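Local coordinates for protein alginate lyase, family PL7 (Zobellia galactanivorans, PDB 4BE3) that probably cleaves alginate from chain ends as an exolytic polysaccharide lyase of family PL7, at residues D96-A101 with S268-L273. Sequence-based numbering, arbitrary orientation. Where two conformers were deposited one is given.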
ATOM      1  N   ASP A  96     -30.334  25.702   2.318  1.00 23.82           N
ATOM      2  CA  ASP A  96     -31.728  25.393   2.137  1.00 22.27           C
ATOM      3  C   ASP A  96     -31.967  24.062   2.891  1.00 20.45           C
ATOM      4  O   ASP A  96     -31.356  23.048   2.596  1.00 19.83           O
ATOM      5  CB  ASP A  96     -31.940  25.273   0.641  1.00 20.22           C
ATOM      6  CG  ASP A  96     -33.366  24.949   0.313  1.00 27.49           C
ATOM      7  OD1 ASP A  96     -34.017  24.179   1.039  1.00 22.43           O
ATOM      8  OD2 ASP A  96     -33.855  25.483  -0.689  1.00 26.59           O
ATOM      9  N   ALA A  97     -32.828  24.076   3.902  1.00 19.38           N
ATOM     10  CA  ALA A  97     -33.025  22.794   4.714  1.00 18.46           C
ATOM     11  C   ALA A  97     -33.682  21.694   3.960  1.00 17.89           C
ATOM     12  O   ALA A  97     -33.641  20.556   4.446  1.00 19.29           O
ATOM     13  CB  ALA A  97     -33.951  23.166   5.946  1.00 19.61           C
ATOM     14  N   ARG A  98     -34.211  21.926   2.763  1.00 16.82           N
ATOM     15  CA  ARG A  98     -34.791  20.813   2.002  1.00 17.35           C
ATOM     16  C   ARG A  98     -33.641  19.991   1.317  1.00 17.57           C
ATOM     17  O   ARG A  98     -33.962  18.890   0.841  1.00 19.54           O
ATOM     18  CB  ARG A  98     -35.597  21.411   0.774  1.00 18.33           C
ATOM     19  CG  ARG A  98     -36.865  22.100   1.370  1.00 20.36           C
ATOM     20  CD  ARG A  98     -37.562  22.777   0.106  1.00 23.52           C
ATOM     21  NE  ARG A  98     -36.641  23.765  -0.512  1.00 26.81           N
ATOM     22  CZ  ARG A  98     -36.642  24.129  -1.816  1.00 40.71           C
ATOM     23  NH1 ARG A  98     -37.524  23.634  -2.702  1.00 40.51           N
ATOM     24  NH2 ARG A  98     -35.696  24.931  -2.351  1.00 44.41           N
ATOM     25  N   VAL A  99     -32.457  20.550   1.310  1.00 17.57           N
ATOM     26  CA  VAL A  99     -31.307  19.877   0.525  1.00 16.64           C
ATOM     27  C   VAL A  99     -30.556  19.070   1.568  1.00 16.90           C
ATOM     28  O   VAL A  99     -30.017  19.636   2.501  1.00 17.72           O
ATOM     29  CB  VAL A  99     -30.447  21.018  -0.091  1.00 16.72           C
ATOM     30  CG1 VAL A  99     -29.296  20.323  -0.841  1.00 18.49           C
ATOM     31  CG2 VAL A  99     -31.331  21.831  -1.105  1.00 16.86           C
ATOM     32  N   ALA A 100     -30.339  17.778   1.261  1.00 18.71           N
ATOM     33  CA  ALA A 100     -29.758  16.772   2.219  1.00 17.37           C
ATOM     34  C   ALA A 100     -28.388  17.230   2.583  1.00 17.01           C
ATOM     35  O   ALA A 100     -28.016  17.020   3.764  1.00 17.35           O
ATOM     36  CB  ALA A 100     -29.758  15.414   1.513  1.00 16.76           C
ATOM     37  N   ALA A 101     -27.580  17.790   1.655  1.00 16.72           N
ATOM     38  CA  ALA A 101     -26.203  18.182   2.104  1.00 17.18           C
ATOM     39  C   ALA A 101     -26.051  19.384   2.956  1.00 17.61           C
ATOM     40  O   ALA A 101     -24.961  19.667   3.465  1.00 18.60           O
ATOM     41  CB  ALA A 101     -25.306  18.366   0.780  1.00 16.82           C
ATOM     42  N   SER A 268     -27.588  26.628  -6.775  1.00 26.05           N
ATOM     43  CA  SER A 268     -29.045  26.705  -6.698  0.50 25.66           C
ATOM     44  C   SER A 268     -29.651  25.343  -6.426  1.00 24.78           C
ATOM     45  O   SER A 268     -29.384  24.367  -7.163  1.00 26.94           O
ATOM     46  CB  SER A 268     -29.608  27.222  -8.030  0.50 26.96           C
ATOM     47  OG  SER A 268     -29.146  28.536  -8.275  0.50 26.05           O
ATOM     48  N   PRO A 269     -30.493  25.239  -5.379  1.00 26.34           N
ATOM     49  CA  PRO A 269     -31.150  23.924  -5.082  1.00 25.07           C
ATOM     50  C   PRO A 269     -31.919  23.389  -6.234  1.00 29.85           C
ATOM     51  O   PRO A 269     -31.917  22.211  -6.429  1.00 29.11           O
ATOM     52  CB  PRO A 269     -32.065  24.242  -3.907  1.00 24.81           C
ATOM     53  CG  PRO A 269     -31.237  25.272  -3.083  1.00 24.27           C
ATOM     54  CD  PRO A 269     -30.764  26.219  -4.257  1.00 26.85           C
ATOM     55  N   GLU A 270     -32.502  24.281  -7.069  1.00 27.35           N
ATOM     56  CA  GLU A 270     -33.257  23.805  -8.240  1.00 35.72           C
ATOM     57  C   GLU A 270     -32.377  22.983  -9.150  1.00 36.36           C
ATOM     58  O   GLU A 270     -32.830  22.090  -9.845  1.00 40.47           O
ATOM     59  CB  GLU A 270     -33.932  25.050  -8.984  1.00 37.19           C
ATOM     60  CG  GLU A 270     -34.931  25.804  -8.106  1.00 45.76           C
ATOM     61  CD  GLU A 270     -34.287  26.503  -6.846  1.00 64.33           C
ATOM     62  OE1 GLU A 270     -33.115  26.992  -7.010  1.00 45.46           O
ATOM     63  OE2 GLU A 270     -34.885  26.491  -5.675  1.00 60.82           O
ATOM     64  N   ASP A 271     -31.104  23.251  -9.191  1.00 35.88           N
ATOM     65  CA  ASP A 271     -30.244  22.448 -10.051  1.00 36.97           C
ATOM     66  C   ASP A 271     -29.895  21.052  -9.518  1.00 38.55           C
ATOM     67  O   ASP A 271     -29.618  20.159 -10.290  1.00 35.60           O
ATOM     68  CB  ASP A 271     -28.959  23.212 -10.392  1.00 47.75           C
ATOM     69  CG  ASP A 271     -29.302  24.509 -11.285  1.00 52.21           C
ATOM     70  OD1 ASP A 271     -30.472  24.654 -11.793  1.00 53.95           O
ATOM     71  OD2 ASP A 271     -28.424  25.364 -11.434  1.00 59.48           O
ATOM     72  N   ASN A 272     -29.872  20.865  -8.199  1.00 28.84           N
ATOM     73  CA  ASN A 272     -29.639  19.514  -7.681  1.00 29.50           C
ATOM     74  C   ASN A 272     -30.153  19.577  -6.205  1.00 28.06           C
ATOM     75  O   ASN A 272     -29.468  20.104  -5.328  1.00 21.65           O
ATOM     76  CB  ASN A 272     -28.160  19.241  -7.612  1.00 30.93           C
ATOM     77  CG  ASN A 272     -27.884  17.828  -7.205  1.00 32.36           C
ATOM     78  OD1 ASN A 272     -28.445  17.303  -6.223  1.00 23.99           O
ATOM     79  ND2 ASN A 272     -26.936  17.206  -7.901  1.00 37.58           N
ATOM     80  N   LEU A 273     -31.367  19.124  -6.015  1.00 25.53           N
ATOM     81  CA  LEU A 273     -31.993  19.152  -4.660  0.50 25.02           C
ATOM     82  C   LEU A 273     -31.317  18.334  -3.580  1.00 23.98           C
ATOM     83  O   LEU A 273     -31.682  18.439  -2.465  1.00 24.56           O
ATOM     84  CB  LEU A 273     -33.521  18.760  -4.676  0.50 26.90           C
ATOM     85  CG  LEU A 273     -34.260  19.371  -3.471  0.50 26.48           C
ATOM     86  CD1 LEU A 273     -34.365  20.868  -3.608  0.50 23.66           C
ATOM     87  CD2 LEU A 273     -35.707  18.846  -3.320  0.50 31.24           C
TER
HETATM   88  O   HOH W   1     -32.667  16.827  -0.516  1.00 19.82           O
HETATM   89  O   HOH W   2     -36.831  24.113  -5.568  1.00 47.80           O
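Arg98 reaches across to Glu270, with NH2 lying 3.8 Å from OE2, a long salt bridge made at the edge of the guanidinium. A water reinforces it, accepting from Arg98 NH1 and donating to the same OE2. What aims the guanidinium is Asp96, gripped side-on by NE and NH2, one nitrogen to each carboxylate oxygen; the bond from NH2 to Asp96 OD2 lies nearly in the guanidinium plane. The arginine chain bends at chi3 (-60°), which brings NE round to that carboxylate. Asp96 OD1 also accepts from the backbone N of Arg98 at 2.8 Å, an Asx turn within the type I turn from Asp96 to Val99. An alanine at Asp96 would probably leave the guanidinium without its main mate, free to swing, and weaken its reach to Glu270. In one of its two conformers, Leu273 lays CD1 over one guanidinium face, offset toward the rim. Pro269 CG touches Asp96 OD2 at 3.6 Å. Val99 CG2 meets Pro269 CB at 3.8 Å and, in that same leucine conformer, Leu273 CD1 at 4.0 Å. The Leu273 carbonyl takes a CA-H...O contact from Val99, 3.3 Å from CA to O, and a second water joins that oxygen to Arg98 O. The contact is loop-to-loop packing outside the sheets of the family's beta jelly roll, its centre about 17 Å from that of the chain. It ties the loop between strands 80-90 and 104-112 to the one between strand 260-262 and helix 286-291. Nearby, backbone bonds from Asp96 to Thr277 and from Ala101 to Val274 join the same two loops, while Ala97 bonds to Gly167 and Ala170 of a third.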